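Local coordinates for protein aldehyde dehydrogenase 12 (Zea mays, PDB 6D97) that catalyses the NAD+-dependent oxidation of L-glutamate gamma-semialdehyde to glutamate, the last step of proline catabolism in plants, at residues Phe29-Gln35 with Phe129-Leu133; Val45-Gln50 with Met248-Asn252; Cys316-Ala320 with Ala492-Gly496; Gln135-Pro139 with Lys226-Val230. Numbering follows the deposited sequence.

Interaction 1: residues Phe29-Gln35 with Phe129-Leu133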
loop_
_atom_site.group_PDB
_atom_site.type_symbol
_atom_site.label_atom_id
_atom_site.label_comp_id
_atom_site.label_asym_id
_atom_site.label_seq_id
_atom_site.Cartn_x
_atom_site.Cartn_y
_atom_site.Cartn_z
ATOM N N PHE A 29 -39.651 -7.334 3.005
ATOM C CA PHE A 29 -38.955 -8.598 2.817
ATOM C C PHE A 29 -39.243 -9.592 3.934
ATOM O O PHE A 29 -38.945 -10.782 3.780
ATOM C CB PHE A 29 -37.452 -8.356 2.728
ATOM C CG PHE A 29 -36.869 -7.721 3.958
ATOM C CD1 PHE A 29 -36.492 -8.500 5.040
ATOM C CD2 PHE A 29 -36.695 -6.349 4.035
ATOM C CE1 PHE A 29 -35.960 -7.928 6.173
ATOM C CE2 PHE A 29 -36.158 -5.767 5.170
ATOM C CZ PHE A 29 -35.789 -6.560 6.240
ATOM N N ALA A 30 -39.799 -9.130 5.049
ATOM C CA ALA A 30 -39.885 -9.962 6.238
ATOM C C ALA A 30 -40.988 -11.002 6.110
ATOM O O ALA A 30 -42.054 -10.744 5.542
ATOM C CB ALA A 30 -40.127 -9.091 7.471
ATOM N N THR A 31 -40.714 -12.194 6.633
ATOM C CA THR A 31 -41.719 -13.235 6.807
ATOM C C THR A 31 -42.018 -13.490 8.277
ATOM O O THR A 31 -42.714 -14.457 8.601
ATOM C CB THR A 31 -41.274 -14.534 6.127
ATOM O OG1 THR A 31 -40.011 -14.954 6.660
ATOM C CG2 THR A 31 -41.145 -14.332 4.626
ATOM N N VAL A 32 -41.516 -12.640 9.170
ATOM C CA VAL A 32 -41.664 -12.829 10.606
ATOM C C VAL A 32 -41.857 -11.473 11.269
ATOM O O VAL A 32 -41.321 -10.459 10.817
ATOM C CB VAL A 32 -40.449 -13.572 11.209
ATOM C CG1 VAL A 32 -39.186 -12.722 11.107
ATOM C CG2 VAL A 32 -40.708 -13.970 12.651
ATOM N N SER A 33 -42.632 -11.461 12.347
ATOM C CA SER A 33 -42.823 -10.279 13.171
ATOM C C SER A 33 -42.107 -10.503 14.488
ATOM O O SER A 33 -42.554 -11.337 15.290
ATOM C CB SER A 33 -44.307 -10.011 13.403
ATOM O OG SER A 33 -44.501 -9.029 14.405
ATOM N N PRO A 34 -41.006 -9.791 14.756
ATOM C CA PRO A 34 -40.178 -10.116 15.934
ATOM C C PRO A 34 -40.930 -10.070 17.244
ATOM O O PRO A 34 -40.657 -10.883 18.130
ATOM C CB PRO A 34 -39.075 -9.049 15.884
ATOM C CG PRO A 34 -38.999 -8.675 14.441
ATOM C CD PRO A 34 -40.406 -8.733 13.932
ATOM N N GLN A 35 -41.872 -9.145 17.394
ATOM C CA GLN A 35 -42.579 -9.008 18.658
ATOM C C GLN A 35 -43.772 -9.951 18.765
ATOM O O GLN A 35 -44.234 -10.216 19.881
ATOM C CB GLN A 35 -43.014 -7.555 18.867
ATOM C CG GLN A 35 -43.596 -6.862 17.638
ATOM C CD GLN A 35 -42.546 -6.517 16.593
ATOM O OE1 GLN A 35 -42.589 -7.025 15.474
ATOM N NE2 GLN A 35 -41.597 -5.662 16.958
ATOM N N PHE A 129 -36.543 -3.632 13.454
ATOM C CA PHE A 129 -36.935 -5.002 13.138
ATOM C C PHE A 129 -35.810 -5.981 13.447
ATOM O O PHE A 129 -36.011 -6.979 14.148
ATOM C CB PHE A 129 -37.343 -5.093 11.666
ATOM C CG PHE A 129 -37.505 -6.496 11.161
ATOM C CD1 PHE A 129 -38.708 -7.164 11.307
ATOM C CD2 PHE A 129 -36.456 -7.141 10.523
ATOM C CE1 PHE A 129 -38.864 -8.455 10.839
ATOM C CE2 PHE A 129 -36.601 -8.432 10.053
ATOM C CZ PHE A 129 -37.810 -9.091 10.210
ATOM N N PHE A 130 -34.608 -5.700 12.940
ATOM C CA PHE A 130 -33.495 -6.623 13.138
ATOM C C PHE A 130 -33.021 -6.626 14.587
ATOM O O PHE A 130 -32.653 -7.677 15.119
ATOM C CB PHE A 130 -32.350 -6.276 12.188
ATOM C CG PHE A 130 -32.477 -6.922 10.839
ATOM C CD1 PHE A 130 -32.278 -8.287 10.691
ATOM C CD2 PHE A 130 -32.805 -6.171 9.721
ATOM C CE1 PHE A 130 -32.393 -8.889 9.456
ATOM C CE2 PHE A 130 -32.917 -6.766 8.481
ATOM C CZ PHE A 130 -32.715 -8.127 8.350
ATOM N N ALA A 131 -33.022 -5.462 15.242
ATOM C CA ALA A 131 -32.639 -5.414 16.649
ATOM C C ALA A 131 -33.583 -6.251 17.503
ATOM O O ALA A 131 -33.141 -7.001 18.380
ATOM C CB ALA A 131 -32.614 -3.968 17.137
ATOM N N LYS A 132 -34.890 -6.141 17.253
ATOM C CA LYS A 132 -35.857 -6.918 18.020
ATOM C C LYS A 132 -35.745 -8.404 17.713
ATOM O O LYS A 132 -35.822 -9.233 18.623
ATOM C CB LYS A 132 -37.274 -6.428 17.737
ATOM C CG LYS A 132 -37.891 -5.633 18.868
ATOM C CD LYS A 132 -38.100 -4.192 18.457
ATOM C CE LYS A 132 -38.905 -3.437 19.501
ATOM N NZ LYS A 132 -39.704 -2.333 18.901
ATOM N N LEU A 133 -35.577 -8.759 16.437
ATOM C CA LEU A 133 -35.443 -10.165 16.074
ATOM C C LEU A 133 -34.204 -10.783 16.711
ATOM O O LEU A 133 -34.246 -11.926 17.180
ATOM C CB LEU A 133 -35.400 -10.315 14.556
ATOM C CG LEU A 133 -35.583 -11.735 14.025
ATOM C CD1 LEU A 133 -36.836 -12.360 14.586
ATOM C CD2 LEU A 133 -35.648 -11.715 12.512
#
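A loop folded over a helix and held mainly by apolar and aromatic contacts: so the N-terminal segment 29-35, ahead of strand 43-49, lies along 129-133 of helix 124-137. The example illustrates how an irregular chain can be held by shape and aromatic groups. Phe-29 points its ring edge at the face of Phe-129 in an offset edge-to-face pair, with centroids 5.8 Å apart and planes at 89°. Against Phe-130 the same ring runs nearly parallel but slid aside, and Phe-29 CZ lies 3.6 Å from Phe-130 CE2. Ala-30 CB reaches Phe-129 CZ at 3.6 Å, while Val-32 CG1 meets Leu-133 CD2 at 3.9 Å. Further along, Pro-34 packs against the helix, its CD 3.5 Å from Phe-129 CE1 and its CB 3.7 Å from Lys-132 CB; its carbonyl accepts a hydrogen bond from Arg-136. The ammonium group of Lys-132 turns instead to a salt bridge with Asp-128. The three phenylalanine rings form an aromatic cluster, bordered by helices 105-121 and 229-240.

Interaction 2: residues Val45-Gln50 with Met248-Asn252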
loop_
_atom_site.group_PDB
_atom_site.type_symbol
_atom_site.label_atom_id
_atom_site.label_comp_id
_atom_site.label_asym_id
_atom_site.label_seq_id
_atom_site.Cartn_x
_atom_site.Cartn_y
_atom_site.Cartn_z
ATOM N N VAL A 45 -37.994 -21.185 9.774
ATOM C CA VAL A 45 -36.755 -20.811 9.105
ATOM C C VAL A 45 -36.477 -21.845 8.026
ATOM O O VAL A 45 -36.465 -23.050 8.303
ATOM C CB VAL A 45 -35.576 -20.726 10.090
ATOM C CG1 VAL A 45 -34.303 -20.308 9.361
ATOM C CG2 VAL A 45 -35.907 -19.765 11.205
ATOM N N GLN A 46 -36.257 -21.376 6.807
ATOM C CA GLN A 46 -36.049 -22.256 5.670
ATOM C C GLN A 46 -34.605 -22.193 5.203
ATOM O O GLN A 46 -33.840 -21.289 5.554
ATOM C CB GLN A 46 -36.990 -21.890 4.519
ATOM C CG GLN A 46 -38.461 -21.976 4.876
ATOM C CD GLN A 46 -39.359 -21.577 3.729
ATOM O OE1 GLN A 46 -39.713 -20.408 3.582
ATOM N NE2 GLN A 46 -39.723 -22.546 2.899
ATOM N N ASN A 47 -34.246 -23.177 4.394
ATOM C CA ASN A 47 -32.980 -23.163 3.687
ATOM C C ASN A 47 -33.152 -22.471 2.340
ATOM O O ASN A 47 -34.261 -22.328 1.823
ATOM C CB ASN A 47 -32.454 -24.585 3.486
ATOM C CG ASN A 47 -32.476 -25.400 4.766
ATOM O OD1 ASN A 47 -31.658 -25.191 5.666
ATOM N ND2 ASN A 47 -33.418 -26.337 4.857
ATOM N N PHE A 48 -32.031 -22.035 1.778
ATOM C CA PHE A 48 -31.987 -21.511 0.421
ATOM C C PHE A 48 -30.894 -22.255 -0.328
ATOM O O PHE A 48 -29.726 -22.210 0.073
ATOM C CB PHE A 48 -31.719 -20.005 0.412
ATOM C CG PHE A 48 -31.955 -19.354 -0.918
ATOM C CD1 PHE A 48 -33.232 -18.986 -1.303
ATOM C CD2 PHE A 48 -30.900 -19.098 -1.777
ATOM C CE1 PHE A 48 -33.453 -18.379 -2.520
ATOM C CE2 PHE A 48 -31.116 -18.491 -2.994
ATOM C CZ PHE A 48 -32.394 -18.135 -3.368
ATOM N N VAL A 49 -31.270 -22.941 -1.402
ATOM C CA VAL A 49 -30.320 -23.734 -2.170
ATOM C C VAL A 49 -30.810 -23.810 -3.606
ATOM O O VAL A 49 -32.015 -23.886 -3.866
ATOM C CB VAL A 49 -30.132 -25.138 -1.555
ATOM C CG1 VAL A 49 -31.395 -25.971 -1.711
ATOM C CG2 VAL A 49 -28.946 -25.845 -2.181
ATOM N N GLN A 50 -29.854 -23.766 -4.533
ATOM C CA GLN A 50 -30.125 -23.810 -5.967
ATOM C C GLN A 50 -31.164 -22.767 -6.374
ATOM O O GLN A 50 -31.974 -22.993 -7.275
ATOM C CB GLN A 50 -30.551 -25.216 -6.398
ATOM C CG GLN A 50 -29.776 -26.323 -5.690
ATOM C CD GLN A 50 -29.256 -27.374 -6.642
ATOM O OE1 GLN A 50 -28.424 -27.089 -7.503
ATOM N NE2 GLN A 50 -29.745 -28.598 -6.495
ATOM N N MET A 248 -25.390 -17.749 -3.634
ATOM C CA MET A 248 -25.102 -18.308 -2.320
ATOM C C MET A 248 -26.196 -19.282 -1.907
ATOM O O MET A 248 -27.311 -19.268 -2.437
ATOM C CB MET A 248 -24.938 -17.210 -1.257
ATOM C CG MET A 248 -26.212 -16.445 -0.899
ATOM S SD MET A 248 -27.233 -17.195 0.396
ATOM C CE MET A 248 -26.159 -17.063 1.821
ATOM N N ASP A 249 -25.857 -20.124 -0.931
ATOM C CA ASP A 249 -26.785 -21.069 -0.336
ATOM C C ASP A 249 -26.833 -20.860 1.172
ATOM O O ASP A 249 -25.891 -20.345 1.780
ATOM C CB ASP A 249 -26.390 -22.515 -0.646
ATOM C CG ASP A 249 -26.410 -22.813 -2.125
ATOM O OD1 ASP A 249 -27.424 -22.505 -2.784
ATOM O OD2 ASP A 249 -25.404 -23.342 -2.631
ATOM N N PHE A 250 -27.938 -21.296 1.771
ATOM C CA PHE A 250 -28.192 -21.128 3.198
ATOM C C PHE A 250 -28.659 -22.467 3.748
ATOM O O PHE A 250 -29.712 -22.965 3.339
ATOM C CB PHE A 250 -29.247 -20.037 3.417
ATOM C CG PHE A 250 -29.472 -19.664 4.854
ATOM C CD1 PHE A 250 -28.429 -19.213 5.648
ATOM C CD2 PHE A 250 -30.748 -19.722 5.394
ATOM C CE1 PHE A 250 -28.651 -18.851 6.967
ATOM C CE2 PHE A 250 -30.981 -19.365 6.708
ATOM C CZ PHE A 250 -29.932 -18.926 7.498
ATOM N N ILE A 251 -27.881 -23.064 4.647
ATOM C CA ILE A 251 -28.194 -24.384 5.185
ATOM C C ILE A 251 -28.385 -24.277 6.693
ATOM O O ILE A 251 -27.624 -23.583 7.378
ATOM C CB ILE A 251 -27.108 -25.424 4.835
ATOM C CG1 ILE A 251 -27.504 -26.804 5.371
ATOM C CG2 ILE A 251 -25.748 -25.006 5.375
ATOM C CD1 ILE A 251 -26.682 -27.952 4.811
ATOM N N ASN A 252 -29.418 -24.942 7.200
ATOM C CA ASN A 252 -29.638 -25.103 8.629
ATOM C C ASN A 252 -29.463 -26.576 8.973
ATOM O O ASN A 252 -30.034 -27.442 8.302
ATOM C CB ASN A 252 -31.034 -24.624 9.040
ATOM C CG ASN A 252 -31.287 -23.163 8.703
ATOM O OD1 ASN A 252 -31.051 -22.275 9.519
ATOM N ND2 ASN A 252 -31.806 -22.915 7.507
#
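Strands 47-49 and 249-251 run antiparallel, their short axes at 143° and 4.5 Å apart at closest approach, and they join through a single bridge. Phe-48 and Phe-250 form the hydrogen-bonded pair: Phe-48 N donates to Phe-250 O at 2.9 Å, and Phe-250 N to Phe-48 O at 2.6 Å. On both sides of this bridge, side chains continue the link. At one end Asn-47 OD1 accepts from Asn-252 N at 2.7 Å and from Asn-252 ND2 at 2.9 Å, so one amide oxygen serves a backbone and a side-chain donor; Asn-252 OD1 is itself hydrogen-bonded to Ser-228 OG. At the other, Gln-50 N donates to Asp-249 OD1 at 3.2 Å, while the second carboxylate oxygen of Asp-249 bonds to Ser-88. Between them the CB atoms of Phe-48 and Phe-250 approach to 3.9 Å. The bridge joins two sheets: strand 43-49 pairs with 52-54 and 70-74, whereas 249-251 is an outermost strand, next to 218-223, of the parallel five-stranded sheet of the Rossmann-type NAD-binding domain. Phe-250 packs on Glu-232 and Ile-235 of helix 229-240, and Val-49, Asp-249 and Ile-251 all touch Phe-85 of helix 83-90.

Interaction 3: residues Cys316-Ala320 with Ala492-Gly496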
loop_
_atom_site.group_PDB
_atom_site.type_symbol
_atom_site.label_atom_id
_atom_site.label_comp_id
_atom_site.label_asym_id
_atom_site.label_seq_id
_atom_site.Cartn_x
_atom_site.Cartn_y
_atom_site.Cartn_z
ATOM N N CYS A 316 -15.409 -1.732 32.516
ATOM C CA CYS A 316 -15.270 -3.067 33.087
ATOM C C CYS A 316 -16.616 -3.778 33.162
ATOM O O CYS A 316 -16.716 -4.967 32.843
ATOM C CB CYS A 316 -14.629 -2.979 34.473
ATOM S SG CYS A 316 -12.822 -2.850 34.484
ATOM N N ASP A 317 -17.666 -3.062 33.570
ATOM C CA ASP A 317 -18.984 -3.682 33.661
ATOM C C ASP A 317 -19.531 -4.028 32.282
ATOM O O ASP A 317 -20.115 -5.101 32.091
ATOM C CB ASP A 317 -19.950 -2.758 34.403
ATOM C CG ASP A 317 -21.373 -3.291 34.412
ATOM O OD1 ASP A 317 -21.647 -4.235 35.185
ATOM O OD2 ASP A 317 -22.210 -2.776 33.637
ATOM N N GLN A 318 -19.362 -3.129 31.311
ATOM C CA GLN A 318 -19.853 -3.408 29.967
ATOM C C GLN A 318 -19.042 -4.512 29.308
ATOM O O GLN A 318 -19.603 -5.378 28.627
ATOM C CB GLN A 318 -19.825 -2.137 29.117
ATOM C CG GLN A 318 -20.831 -1.085 29.556
ATOM C CD GLN A 318 -22.269 -1.484 29.265
ATOM O OE1 GLN A 318 -23.169 -1.233 30.065
ATOM N NE2 GLN A 318 -22.492 -2.103 28.114
ATOM N N ASP A 319 -17.721 -4.502 29.504
ATOM C CA ASP A 319 -16.879 -5.526 28.895
ATOM C C ASP A 319 -17.225 -6.906 29.432
ATOM O O ASP A 319 -17.332 -7.872 28.670
ATOM C CB ASP A 319 -15.402 -5.220 29.141
ATOM C CG ASP A 319 -14.852 -4.195 28.176
ATOM O OD1 ASP A 319 -15.442 -4.013 27.091
ATOM O OD2 ASP A 319 -13.819 -3.579 28.508
ATOM N N ALA A 320 -17.419 -7.014 30.745
ATOM C CA ALA A 320 -17.611 -8.324 31.350
ATOM C C ALA A 320 -19.041 -8.827 31.213
ATOM O O ALA A 320 -19.256 -10.041 31.118
ATOM C CB ALA A 320 -17.210 -8.284 32.825
ATOM N N ALA A 492 -9.265 2.012 27.345
ATOM C CA ALA A 492 -9.181 0.713 26.691
ATOM C C ALA A 492 -10.303 -0.207 27.157
ATOM O O ALA A 492 -10.707 -0.190 28.323
ATOM C CB ALA A 492 -7.822 0.063 26.963
ATOM N N ARG A 493 -10.800 -1.013 26.224
ATOM C CA ARG A 493 -11.874 -1.966 26.452
ATOM C C ARG A 493 -11.475 -3.302 25.839
ATOM O O ARG A 493 -10.473 -3.406 25.130
ATOM C CB ARG A 493 -13.187 -1.462 25.838
ATOM C CG ARG A 493 -13.112 -1.254 24.323
ATOM C CD ARG A 493 -14.249 -0.389 23.805
ATOM N NE ARG A 493 -14.483 -0.615 22.382
ATOM C CZ ARG A 493 -13.876 0.049 21.404
ATOM N NH1 ARG A 493 -12.997 0.999 21.690
ATOM N NH2 ARG A 493 -14.154 -0.238 20.139
ATOM N N THR A 494 -12.264 -4.340 26.116
ATOM C CA THR A 494 -12.059 -5.617 25.446
ATOM C C THR A 494 -13.107 -5.909 24.382
ATOM O O THR A 494 -12.836 -6.707 23.477
ATOM C CB THR A 494 -12.048 -6.775 26.455
ATOM O OG1 THR A 494 -13.359 -6.957 27.002
ATOM C CG2 THR A 494 -11.068 -6.494 27.578
ATOM N N THR A 495 -14.275 -5.280 24.452
ATOM C CA THR A 495 -15.393 -5.592 23.572
ATOM C C THR A 495 -15.700 -4.430 22.636
ATOM O O THR A 495 -15.210 -3.310 22.801
ATOM C CB THR A 495 -16.642 -5.940 24.389
ATOM O OG1 THR A 495 -17.109 -4.771 25.074
ATOM C CG2 THR A 495 -16.323 -7.007 25.408
ATOM N N GLY A 496 -16.529 -4.720 21.640
ATOM C CA GLY A 496 -17.076 -3.681 20.788
ATOM C C GLY A 496 -16.190 -3.258 19.640
ATOM O O GLY A 496 -16.107 -2.062 19.339
HETATM O O HOH W 1 -19.412 -5.310 26.034
#
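Asp-319 dominates this contact, its carboxylate receiving three hydrogen bonds from two consecutive residues of the loop. Thr-495 OG1 donates to Asp-319 OD1 at 2.7 Å and Thr-495 N to the same oxygen at 3.2 Å, while Thr-494 N donates to Asp-319 OD2 at 3.0 Å. The general principle is that a buried acid can fix an irregular chain by accepting its backbone N-H and side-chain O-H groups; here the charge is also met by Lys-300, which forms a salt bridge to OD2. A water extends the network, donating to Gln-318 O and to Thr-495 OG1, each at 2.6 Å, and so linking the helix backbone to the hydroxyl that binds Asp-319. The loop is further shaped by Arg-493, whose NH2 donates to Gly-496 O at 2.8 Å. Beyond these bonds there is little packing: Asp-319 OD2 also lies 3.5 Å from Arg-493 CB, and the two segments bury just 181 Å² together. Outside them, Thr-494 OG1 bonds to Ser-329 O. At the subunit interface, Gln-318 NE2 bonds to Thr-547 OG1 of the second subunit, and Arg-493 packs on Gln-180 of that subunit. A buried aspartate thus joins helix 309-321 to the loop after strand 485-488, an outermost strand, within this chain, of the seven-stranded sheet in the catalytic domain of the aldehyde dehydrogenase fold.

Interaction 4: residues Gln135-Pro139 with Lys226-Val230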
loop_
_atom_site.group_PDB
_atom_site.type_symbol
_atom_site.label_atom_id
_atom_site.label_comp_id
_atom_site.label_asym_id
_atom_site.label_seq_id
_atom_site.Cartn_x
_atom_site.Cartn_y
_atom_site.Cartn_z
ATOM N N GLN A 135 -32.872 -9.867 19.510
ATOM C CA GLN A 135 -33.185 -10.002 20.929
ATOM C C GLN A 135 -33.960 -11.274 21.234
ATOM O O GLN A 135 -33.751 -11.887 22.285
ATOM C CB GLN A 135 -33.995 -8.798 21.404
ATOM C CG GLN A 135 -33.189 -7.605 21.836
ATOM C CD GLN A 135 -34.044 -6.567 22.528
ATOM O OE1 GLN A 135 -34.872 -5.910 21.902
ATOM N NE2 GLN A 135 -33.854 -6.420 23.831
ATOM N N ARG A 136 -34.866 -11.679 20.345
ATOM C CA ARG A 136 -35.713 -12.827 20.651
ATOM C C ARG A 136 -34.936 -14.136 20.643
ATOM O O ARG A 136 -35.267 -15.053 21.394
ATOM C CB ARG A 136 -36.887 -12.904 19.674
ATOM C CG ARG A 136 -37.883 -11.742 19.714
ATOM C CD ARG A 136 -38.544 -11.572 21.075
ATOM N NE ARG A 136 -39.127 -12.814 21.576
ATOM C CZ ARG A 136 -40.339 -13.260 21.265
ATOM N NH1 ARG A 136 -41.119 -12.573 20.446
ATOM N NH2 ARG A 136 -40.771 -14.404 21.772
ATOM N N VAL A 137 -33.910 -14.251 19.811
ATOM C CA VAL A 137 -33.190 -15.508 19.651
ATOM C C VAL A 137 -31.861 -15.509 20.398
ATOM O O VAL A 137 -31.464 -16.539 20.941
ATOM C CB VAL A 137 -32.995 -15.834 18.155
ATOM C CG1 VAL A 137 -34.329 -16.117 17.521
ATOM C CG2 VAL A 137 -32.305 -14.687 17.436
ATOM N N SER A 138 -31.157 -14.383 20.423
ATOM C CA SER A 138 -29.902 -14.238 21.159
ATOM C C SER A 138 -30.094 -13.113 22.166
ATOM O O SER A 138 -29.690 -11.970 21.912
ATOM C CB SER A 138 -28.724 -13.965 20.225
ATOM O OG SER A 138 -27.514 -13.860 20.951
ATOM N N PRO A 139 -30.694 -13.408 23.321
ATOM C CA PRO A 139 -31.156 -12.349 24.230
ATOM C C PRO A 139 -30.033 -11.430 24.688
ATOM O O PRO A 139 -28.999 -11.874 25.194
ATOM C CB PRO A 139 -31.759 -13.136 25.401
ATOM C CG PRO A 139 -32.170 -14.437 24.785
ATOM C CD PRO A 139 -31.103 -14.745 23.780
ATOM N N LYS A 226 -30.317 -21.921 16.482
ATOM C CA LYS A 226 -31.015 -21.156 17.506
ATOM C C LYS A 226 -31.327 -19.740 17.042
ATOM O O LYS A 226 -32.333 -19.159 17.463
ATOM C CB LYS A 226 -30.188 -21.117 18.792
ATOM C CG LYS A 226 -30.216 -22.397 19.607
ATOM C CD LYS A 226 -29.517 -22.203 20.946
ATOM C CE LYS A 226 -28.384 -23.202 21.135
ATOM N NZ LYS A 226 -27.281 -22.996 20.151
ATOM N N VAL A 227 -30.489 -19.166 16.176
ATOM C CA VAL A 227 -30.613 -17.764 15.797
ATOM C C VAL A 227 -30.648 -17.551 14.293
ATOM O O VAL A 227 -30.687 -16.402 13.847
ATOM C CB VAL A 227 -29.481 -16.920 16.415
ATOM C CG1 VAL A 227 -29.439 -17.111 17.915
ATOM C CG2 VAL A 227 -28.155 -17.294 15.784
ATOM N N SER A 228 -30.642 -18.616 13.488
ATOM C CA SER A 228 -30.504 -18.470 12.043
ATOM C C SER A 228 -31.666 -17.722 11.408
ATOM O O SER A 228 -31.590 -17.399 10.217
ATOM C CB SER A 228 -30.361 -19.840 11.378
ATOM O OG SER A 228 -31.491 -20.659 11.627
ATOM N N ILE A 229 -32.734 -17.449 12.164
ATOM C CA ILE A 229 -33.861 -16.699 11.620
ATOM C C ILE A 229 -33.417 -15.311 11.192
ATOM O O ILE A 229 -33.953 -14.745 10.231
ATOM C CB ILE A 229 -35.015 -16.638 12.646
ATOM C CG1 ILE A 229 -36.306 -16.162 11.976
ATOM C CG2 ILE A 229 -34.663 -15.732 13.823
ATOM C CD1 ILE A 229 -37.563 -16.448 12.790
ATOM N N VAL A 230 -32.407 -14.757 11.867
ATOM C CA VAL A 230 -31.975 -13.391 11.588
ATOM C C VAL A 230 -31.354 -13.308 10.201
ATOM O O VAL A 230 -31.764 -12.498 9.362
ATOM C CB VAL A 230 -30.997 -12.905 12.668
ATOM C CG1 VAL A 230 -30.454 -11.533 12.304
ATOM C CG2 VAL A 230 -31.686 -12.879 14.021
HETATM O O HOH W 2 -32.811 -18.834 20.330
#
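Lys-226 opens segment 226-230 with its backbone: its O atom lies 3.5 Å from Val-137 CB, and a water donates both to it, at 2.9 Å, and to Val-137 O, at 2.7 Å. Its ammonium group makes a salt bridge with Asp-224, a residue of the NAD pocket. Val-227 comes next, with CB 3.7 Å from Val-137 CG2, and CG1 4.0 Å from Ser-138 CB. Beyond it, Ile-229 CG2 meets Val-137 CG1 at 3.7 Å, and Val-230 CG2 reaches Val-137 CG2 at 3.9 Å. One valine, the last residue of helix 124-137, thus fits among three apolar side chains, a compact example of a helix end docking on the start of another helix. Ser-138, the first residue to leave helical geometry, hydrogen-bonds through OG to Asn-199 O. The joint places the C-terminal end of helix 124-137 against the N-terminal part of helix 229-240, with Ile-72 of strand 70-74 touching Val-137 and Ile-229, and Val-45 of strand 43-49 touching Ile-229.

How the interactions relate
Three of the contacts form a connected neighbourhood, and the fourth stands apart. Interactions 1 and 4, with centres about 10 Å apart, share helix 124-137, and Arg-136 NH1 reaches Pro-34 O at 2.9 Å between them. Interactions 4 and 2 have centres about 17 Å apart, 4 being nested inside the chain loop that 2 closes; Asn-252 OD1 and Ser-228 OG meet there at 2.7 Å. Interactions 1 and 2 cross along the chain; of the four, only interaction 2 includes a strand of the parallel NAD-binding sheet, 249-251. Interaction 3 comes last in sequence, its centre about 35 Å from that of interaction 2, across the chain's centre. Interactions 1, 2 and 4 thus gather around the Rossmann-type NAD-binding region, whereas interaction 3 belongs to the seven-stranded-sheet domain.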